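PDB 5ZVE: 389aa long hypothetical nucleolar protein from Pyrococcus horikoshii, which methylates the C5 position of cytosine 72 in several tRNAs, using S-adenosyl-L-methionine as the methyl donor. Local coordinates for residues I351-I356 / H367-Q372; M255-L260 / R302-A307; I137-M142 / E157-K162. One frame throughout, in Å; residues are numbered along the deposited sequence.

Interaction 1 (I351-I356 / H367-Q372); sequences IGSPGI and HKHLTQ
The imidazole of H369 lies against the backbone of G352 and the side chain of S353. G352 CA stands over one face of the ring, 3.9 Å from its centroid and 27° off the normal, a CH-pi contact. It is displaced toward the rim. The opposite face carries CB of K368, centred over the ring, so the imidazole is layered between its own neighbour and the glycine. CG of H369 is anti to the carbonyl carbon (chi1 -46°), which carries the ring to the side of G352 and S353.

S353 meets the ring at its edge, near the ring plane. With S353 OG anti to its own carbonyl carbon, this oxygen comes to 3.2 Å from CE1 of H369. The same oxygen touches the aliphatic chain of K368, with OG 3.7 Å from CD. That lysine chain is extended beyond CG. Its NZ makes a weak, long ion pair with E21.

The two nitrogens of H369 have different partners. ND1 is hydrogen-bonded to the backbone N of Y365. NE2 is 2.6 Å from a water, which also gives a weak hydrogen bond of 3.2 Å to G352 O. The water therefore bridges the ring to the glycine backbone.

This is plain surface packing within the RsmB/F-type methyltransferase region, away from the cofactor site. It joins the end of the short helix 366-369 to the start of strand 353-355. That strand pairs antiparallel with strand 361-364, whose F364 meets the H369 ring edge-to-face and whose Q362 holds the backbone N of I351 and G352.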
# COMPACT_ATOMS: atom_id res chain seq x y z
N ILE A 351 0.93 6.11 16.78
CA ILE A 351 1.00 7.47 16.28
C ILE A 351 -0.20 7.79 15.40
O ILE A 351 -0.32 8.89 14.87
CB ILE A 351 2.30 7.71 15.49
CG1 ILE A 351 2.42 6.72 14.33
CG2 ILE A 351 3.51 7.61 16.42
CD1 ILE A 351 3.79 6.69 13.68
N GLY A 352 -1.11 6.83 15.25
CA GLY A 352 -2.30 7.04 14.45
C GLY A 352 -3.44 7.56 15.29
O GLY A 352 -3.24 8.36 16.21
N SER A 353 -4.65 7.10 14.98
CA SER A 353 -5.85 7.48 15.72
C SER A 353 -6.45 6.26 16.42
O SER A 353 -6.16 5.12 16.04
CB SER A 353 -6.89 8.10 14.79
OG SER A 353 -6.47 9.37 14.32
N PRO A 354 -7.27 6.50 17.45
CA PRO A 354 -8.05 5.39 18.02
C PRO A 354 -9.03 4.82 17.00
O PRO A 354 -9.37 5.49 16.02
CB PRO A 354 -8.81 6.04 19.19
CG PRO A 354 -8.66 7.53 19.00
CD PRO A 354 -7.39 7.73 18.24
N GLY A 355 -9.48 3.58 17.22
CA GLY A 355 -10.46 2.96 16.35
C GLY A 355 -11.84 3.52 16.62
O GLY A 355 -12.02 4.35 17.50
N ILE A 356 -12.83 3.05 15.86
CA ILE A 356 -14.20 3.49 16.05
C ILE A 356 -14.84 2.80 17.26
O ILE A 356 -15.14 1.61 17.21
CB ILE A 356 -15.06 3.21 14.80
CG1 ILE A 356 -14.31 3.59 13.52
CG2 ILE A 356 -16.39 3.93 14.91
CD1 ILE A 356 -14.17 5.08 13.31
N HIS A 367 -6.12 12.39 5.85
CA HIS A 367 -6.14 13.81 6.17
C HIS A 367 -5.47 14.11 7.50
O HIS A 367 -5.02 15.23 7.74
CB HIS A 367 -7.58 14.34 6.17
CG HIS A 367 -8.45 13.76 7.25
ND1 HIS A 367 -8.64 12.40 7.40
CD2 HIS A 367 -9.19 14.35 8.21
CE1 HIS A 367 -9.45 12.19 8.42
NE2 HIS A 367 -9.80 13.35 8.93
N LYS A 368 -5.39 13.12 8.39
CA LYS A 368 -4.75 13.32 9.68
C LYS A 368 -3.27 12.94 9.69
O LYS A 368 -2.46 13.61 10.33
CB LYS A 368 -5.49 12.54 10.78
CG LYS A 368 -6.90 13.02 11.05
CD LYS A 368 -7.53 12.26 12.21
CE LYS A 368 -8.88 12.85 12.60
NZ LYS A 368 -9.56 12.03 13.65
N HIS A 369 -2.91 11.86 9.01
CA HIS A 369 -1.56 11.32 9.14
C HIS A 369 -0.75 11.30 7.85
O HIS A 369 0.40 10.86 7.85
CB HIS A 369 -1.62 9.90 9.72
CG HIS A 369 -2.55 9.78 10.88
ND1 HIS A 369 -3.70 9.01 10.85
CD2 HIS A 369 -2.50 10.32 12.12
CE1 HIS A 369 -4.31 9.09 12.01
NE2 HIS A 369 -3.61 9.88 12.80
N LEU A 370 -1.36 11.77 6.76
CA LEU A 370 -0.66 11.94 5.49
C LEU A 370 -0.30 10.59 4.88
O LEU A 370 0.61 10.48 4.06
CB LEU A 370 0.59 12.80 5.69
CG LEU A 370 0.45 14.33 5.68
CD1 LEU A 370 -0.78 14.82 6.42
CD2 LEU A 370 1.72 14.96 6.27
N THR A 371 -1.05 9.56 5.28
CA THR A 371 -0.80 8.19 4.86
C THR A 371 -2.01 7.63 4.12
O THR A 371 -3.01 8.31 3.96
CB THR A 371 -0.51 7.26 6.05
OG1 THR A 371 -1.70 7.13 6.85
CG2 THR A 371 0.61 7.80 6.92
N GLN A 372 -1.90 6.38 3.67
CA GLN A 372 -3.07 5.65 3.23
C GLN A 372 -3.99 5.39 4.42
O GLN A 372 -3.54 5.38 5.57
CB GLN A 372 -2.67 4.34 2.56
CG GLN A 372 -2.05 4.56 1.19
CD GLN A 372 -1.67 3.28 0.47
OE1 GLN A 372 -1.75 3.20 -0.75
NE2 GLN A 372 -1.23 2.28 1.23
O HOH W 1 -4.09 11.24 14.99

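Interaction 2 (M255-L260 / R302-A307); sequences MDARKL and RAFIWA. With SAH (S-adenosyl-L-homocysteine), chain C.
R258 and A257 pack on F304 and A307 at the adenine end of the cofactor pocket, in the Rossmann-like fold of class I methyltransferases. The loop after strand 250-254 meets helix 291-310 here.

The buried side is tight. A307 CB sits 3.5 Å from R258 O, and A257 CB touches the F304 ring at CE2. L260 adds a looser apolar contact to A307. The rim of the F304 ring reaches the adenine, with CZ 3.4 Å from SAH C6. A257 N donates to SAH N1, and SAH N6 donates to D256 OD1 (3.0 Å, 163°). These two bonds read the adenine edge.

The solvent side is carried by R258. Its aliphatic part lies over one face of F304, with CG 3.9 Å from the ring centroid, and its CD rests on A303 CB. Beyond CD the chain is bent at chi3 (-52°), and the guanidinium grips D256 side-on. NE meets OD1 on its syn lone pair.

D256 OD1 also accepts from R258 N, closing an Asx turn. An alanine at D256 would probably leave SAH N6 and the backbone N of R258 without this acceptor, and the guanidinium without its carboxylate and less fixed in its rotation. The salt bridge is completed by NH1 of R258, which comes to OD2 of D256 at 2.8 Å, from above the carboxylate plane.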
# COMPACT_ATOMS: atom_id res chain seq x y z
N MET A 255 -0.60 -21.87 -0.80
CA MET A 255 -1.79 -22.53 -0.27
C MET A 255 -2.89 -21.54 0.07
O MET A 255 -2.64 -20.34 0.20
CB MET A 255 -1.44 -23.34 0.99
CG MET A 255 -1.33 -22.48 2.24
SD MET A 255 -1.01 -23.42 3.75
CE MET A 255 -2.58 -24.26 3.97
N ASP A 256 -4.11 -22.06 0.22
CA ASP A 256 -5.22 -21.28 0.75
C ASP A 256 -5.02 -21.13 2.26
O ASP A 256 -5.11 -22.11 3.01
CB ASP A 256 -6.55 -21.96 0.43
CG ASP A 256 -7.75 -21.20 0.97
OD1 ASP A 256 -7.58 -20.10 1.53
OD2 ASP A 256 -8.88 -21.72 0.85
N ALA A 257 -4.75 -19.90 2.70
CA ALA A 257 -4.42 -19.63 4.10
C ALA A 257 -5.57 -19.95 5.06
O ALA A 257 -5.35 -20.11 6.26
CB ALA A 257 -4.01 -18.18 4.27
N ARG A 258 -6.78 -20.04 4.53
CA ARG A 258 -7.95 -20.37 5.33
C ARG A 258 -7.89 -21.81 5.84
O ARG A 258 -8.58 -22.17 6.79
CB ARG A 258 -9.22 -20.15 4.52
CG ARG A 258 -9.50 -18.69 4.22
CD ARG A 258 -10.63 -18.54 3.22
NE ARG A 258 -10.42 -19.34 2.02
CZ ARG A 258 -11.31 -19.46 1.04
NH1 ARG A 258 -11.04 -20.20 -0.02
NH2 ARG A 258 -12.48 -18.83 1.14
N LYS A 259 -7.06 -22.62 5.19
CA LYS A 259 -6.84 -24.00 5.62
C LYS A 259 -5.56 -24.14 6.45
O LYS A 259 -5.08 -25.25 6.64
CB LYS A 259 -6.78 -24.93 4.41
CG LYS A 259 -8.00 -24.85 3.50
CD LYS A 259 -7.92 -25.88 2.39
CE LYS A 259 -8.52 -27.21 2.83
NZ LYS A 259 -10.00 -27.14 2.89
N LEU A 260 -5.02 -23.03 6.93
CA LEU A 260 -3.77 -23.03 7.71
C LEU A 260 -3.63 -24.12 8.79
O LEU A 260 -2.57 -24.74 8.89
CB LEU A 260 -3.55 -21.67 8.38
CG LEU A 260 -2.29 -21.66 9.27
CD1 LEU A 260 -1.03 -21.89 8.46
CD2 LEU A 260 -2.18 -20.42 10.10
N ARG A 302 -12.97 -13.36 7.94
CA ARG A 302 -13.26 -14.14 9.14
C ARG A 302 -12.73 -15.56 9.03
O ARG A 302 -12.33 -16.15 10.03
CB ARG A 302 -14.76 -14.16 9.43
CG ARG A 302 -15.26 -12.87 10.06
CD ARG A 302 -16.77 -12.86 10.22
NE ARG A 302 -17.25 -11.49 10.37
CZ ARG A 302 -18.06 -10.89 9.51
NH1 ARG A 302 -18.49 -11.54 8.44
NH2 ARG A 302 -18.44 -9.63 9.72
N ALA A 303 -12.74 -16.10 7.82
CA ALA A 303 -12.17 -17.42 7.59
C ALA A 303 -10.68 -17.45 7.91
O ALA A 303 -10.21 -18.39 8.56
CB ALA A 303 -12.43 -17.85 6.15
N PHE A 304 -9.95 -16.42 7.47
CA PHE A 304 -8.53 -16.27 7.80
C PHE A 304 -8.31 -16.14 9.31
O PHE A 304 -7.45 -16.82 9.89
CB PHE A 304 -7.95 -15.02 7.12
CG PHE A 304 -7.87 -15.11 5.63
CD1 PHE A 304 -9.01 -14.96 4.85
CD2 PHE A 304 -6.65 -15.30 4.99
CE1 PHE A 304 -8.94 -15.03 3.47
CE2 PHE A 304 -6.57 -15.37 3.61
CZ PHE A 304 -7.72 -15.23 2.85
N ILE A 305 -9.09 -15.27 9.92
CA ILE A 305 -8.98 -14.94 11.33
C ILE A 305 -9.16 -16.18 12.19
O ILE A 305 -8.37 -16.44 13.09
CB ILE A 305 -10.02 -13.90 11.73
CG1 ILE A 305 -9.70 -12.55 11.07
CG2 ILE A 305 -10.09 -13.79 13.24
CD1 ILE A 305 -10.82 -11.54 11.20
N TRP A 306 -10.23 -16.92 11.92
CA TRP A 306 -10.53 -18.15 12.63
C TRP A 306 -9.38 -19.14 12.46
O TRP A 306 -8.93 -19.76 13.43
CB TRP A 306 -11.85 -18.75 12.14
CG TRP A 306 -12.31 -20.01 12.84
CD1 TRP A 306 -12.75 -21.17 12.25
CD2 TRP A 306 -12.36 -20.25 14.25
NE1 TRP A 306 -13.07 -22.10 13.20
CE2 TRP A 306 -12.85 -21.56 14.44
CE3 TRP A 306 -12.05 -19.48 15.38
CZ2 TRP A 306 -13.02 -22.12 15.71
CZ3 TRP A 306 -12.23 -20.04 16.64
CH2 TRP A 306 -12.71 -21.35 16.79
N ALA A 307 -8.89 -19.27 11.23
CA ALA A 307 -7.77 -20.15 10.94
C ALA A 307 -6.52 -19.73 11.72
O ALA A 307 -5.75 -20.58 12.18
CB ALA A 307 -7.48 -20.17 9.45
N SAH C . 1.14 -8.51 3.27
CA SAH C . 1.58 -8.23 1.91
CB SAH C . 0.41 -7.81 1.02
CG SAH C . -0.91 -8.55 1.26
SD SAH C . -2.06 -8.26 -0.11
C SAH C . 2.72 -7.21 1.84
O SAH C . 3.02 -6.51 2.81
OXT SAH C . 3.37 -7.05 0.81
C5' SAH C . -3.13 -9.67 0.33
C4' SAH C . -2.65 -11.01 -0.22
O4' SAH C . -3.52 -12.04 0.19
C3' SAH C . -2.59 -11.09 -1.74
O3' SAH C . -1.25 -11.27 -2.14
C2' SAH C . -3.38 -12.33 -2.12
O2' SAH C . -2.63 -13.13 -3.00
C1' SAH C . -3.53 -13.05 -0.79
N9 SAH C . -4.73 -13.91 -0.70
C8 SAH C . -6.01 -13.63 -1.11
N7 SAH C . -6.80 -14.70 -0.81
C5 SAH C . -6.04 -15.64 -0.22
C6 SAH C . -6.33 -16.91 0.28
N6 SAH C . -7.56 -17.40 0.21
N1 SAH C . -5.31 -17.66 0.84
C2 SAH C . -4.03 -17.15 0.91
N3 SAH C . -3.75 -15.90 0.41
C4 SAH C . -4.74 -15.16 -0.14

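Interaction 3 (I137-M142 / E157-K162); sequences IGIARM and EVTLPK
I137 faces both T159 and L160, a classic beta bulge in the antiparallel pairing of strands 134-140 and 154-161. The two strands are neighbours in the mixed sheet of the PUA domain.

Backbone hydrogen bonds come first. I137 and L160 form a hydrogen-bonded pair, I137 N to L160 O and L160 N to I137 O, each 2.8 Å. T159 N adds a weak bond to I137 O, so this carbonyl takes two amides at the bulge. I139 and E157 form the other hydrogen-bonded pair, with both bonds also made. Between the pairs, G138 CA lies 3.1 Å from E157 O, a CA-H...O contact. A side chain at G138 would clash with E157 O and V158 CA, which fits a glycine here.

Packing contacts lie on the face that bears I137, I139 and L160. I137 CB and L160 CB are 4.0 Å apart. I139 CD1 touches T159 CG2 and also lies 3.6 Å from T159 OG1. I137 also packs on F84 and L88. V158 points away from strand 134-140, and its side chain touches I127 of strand 124-128.

The charged contact is a salt bridge just past the end of strand 134-140. The bend of R141 at chi2 (-52°) folds CD back, and I139 CG2 sits over the centre of one guanidinium face. The extended E157 chain, with CG anti to the backbone N, lets OE1 reach the guanidinium edge. The two planes are 41° apart. R141 grips this one oxygen side-on with two nitrogens: E157 OE1 is 3.1 Å from NE and 2.8 Å from NH2.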
# COMPACT_ATOMS: atom_id res chain seq x y z
N ILE A 137 0.32 16.98 -17.96
CA ILE A 137 0.61 17.72 -19.18
C ILE A 137 2.07 17.48 -19.54
O ILE A 137 2.92 17.35 -18.66
CB ILE A 137 0.34 19.23 -19.00
CG1 ILE A 137 -1.16 19.47 -18.89
CG2 ILE A 137 0.89 20.03 -20.17
CD1 ILE A 137 -1.51 20.88 -18.49
N GLY A 138 2.37 17.37 -20.83
CA GLY A 138 3.72 17.05 -21.25
C GLY A 138 3.94 17.28 -22.73
O GLY A 138 3.17 17.98 -23.39
N ILE A 139 5.01 16.68 -23.25
CA ILE A 139 5.42 16.88 -24.64
C ILE A 139 5.47 15.53 -25.35
O ILE A 139 6.13 14.59 -24.89
CB ILE A 139 6.80 17.59 -24.75
CG1 ILE A 139 6.69 19.09 -24.48
CG2 ILE A 139 7.37 17.43 -26.15
CD1 ILE A 139 6.45 19.49 -23.04
N ALA A 140 4.76 15.43 -26.47
CA ALA A 140 4.70 14.20 -27.24
C ALA A 140 6.06 13.88 -27.85
O ALA A 140 6.71 14.74 -28.43
CB ALA A 140 3.65 14.30 -28.33
N ARG A 141 6.50 12.63 -27.68
CA ARG A 141 7.74 12.16 -28.28
C ARG A 141 7.45 11.17 -29.40
O ARG A 141 8.36 10.57 -29.97
CB ARG A 141 8.64 11.53 -27.21
CG ARG A 141 9.09 12.52 -26.15
CD ARG A 141 9.71 13.75 -26.80
NE ARG A 141 10.14 14.73 -25.81
CZ ARG A 141 10.47 15.99 -26.09
NH1 ARG A 141 10.40 16.42 -27.35
NH2 ARG A 141 10.85 16.82 -25.13
N MET A 142 6.17 11.01 -29.71
CA MET A 142 5.73 10.23 -30.86
C MET A 142 4.65 10.98 -31.60
O MET A 142 3.92 11.77 -31.01
CB MET A 142 5.19 8.86 -30.43
CG MET A 142 6.18 7.96 -29.74
SD MET A 142 5.40 6.40 -29.28
CE MET A 142 6.80 5.42 -28.75
N GLU A 157 6.53 12.73 -22.81
CA GLU A 157 7.37 13.15 -21.71
C GLU A 157 6.54 14.06 -20.82
O GLU A 157 6.17 15.17 -21.22
CB GLU A 157 8.63 13.87 -22.21
CG GLU A 157 9.53 14.39 -21.11
CD GLU A 157 10.72 15.17 -21.66
OE1 GLU A 157 10.90 15.20 -22.89
OE2 GLU A 157 11.48 15.73 -20.85
N VAL A 158 6.23 13.58 -19.62
CA VAL A 158 5.36 14.32 -18.71
C VAL A 158 6.18 15.33 -17.92
O VAL A 158 6.89 14.98 -16.98
CB VAL A 158 4.60 13.36 -17.76
CG1 VAL A 158 3.66 14.13 -16.85
CG2 VAL A 158 3.81 12.34 -18.56
N THR A 159 6.08 16.59 -18.32
CA THR A 159 6.84 17.67 -17.73
C THR A 159 6.01 18.40 -16.68
O THR A 159 6.54 19.19 -15.89
CB THR A 159 7.29 18.67 -18.79
OG1 THR A 159 6.13 19.15 -19.50
CG2 THR A 159 8.23 18.01 -19.77
N LEU A 160 4.71 18.17 -16.69
CA LEU A 160 3.84 18.75 -15.68
C LEU A 160 2.80 17.74 -15.21
O LEU A 160 1.63 17.81 -15.59
CB LEU A 160 3.14 20.00 -16.22
CG LEU A 160 2.45 20.85 -15.15
CD1 LEU A 160 3.49 21.51 -14.23
CD2 LEU A 160 1.57 21.90 -15.81
N PRO A 161 3.23 16.78 -14.38
CA PRO A 161 2.29 15.86 -13.75
C PRO A 161 1.43 16.59 -12.74
O PRO A 161 1.84 17.63 -12.24
CB PRO A 161 3.20 14.83 -13.08
CG PRO A 161 4.43 15.61 -12.75
CD PRO A 161 4.61 16.57 -13.90
N LYS A 162 0.25 16.07 -12.44
CA LYS A 162 -0.59 16.69 -11.43
C LYS A 162 0.13 16.67 -10.07
O LYS A 162 0.14 17.67 -9.35
CB LYS A 162 -1.93 15.96 -11.35
CG LYS A 162 -2.81 16.38 -10.20
CD LYS A 162 -3.61 17.62 -10.50
CE LYS A 162 -4.97 17.53 -9.85
NZ LYS A 162 -5.58 18.88 -9.67

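Going from the N terminus, interaction 3 comes first. It closes the short excursion between strands 134-140 and 154-161 within the PUA domain. Interaction 2 follows in the methyltransferase region. It closes a longer loop, from the segment after strand 250-254 to helix 291-310, beside the cofactor. Interaction 1 is last and closes a short loop running through strand 361-364 to helix 366-369. The three loops are in series, so none nests or crosses. None of the contacts touch. Interactions 2 and 3 have centres about 46 Å apart, on opposite sides of the chain's centre. Interactions 1 and 2 both lie in the methyltransferase region, with centres about 28 Å apart.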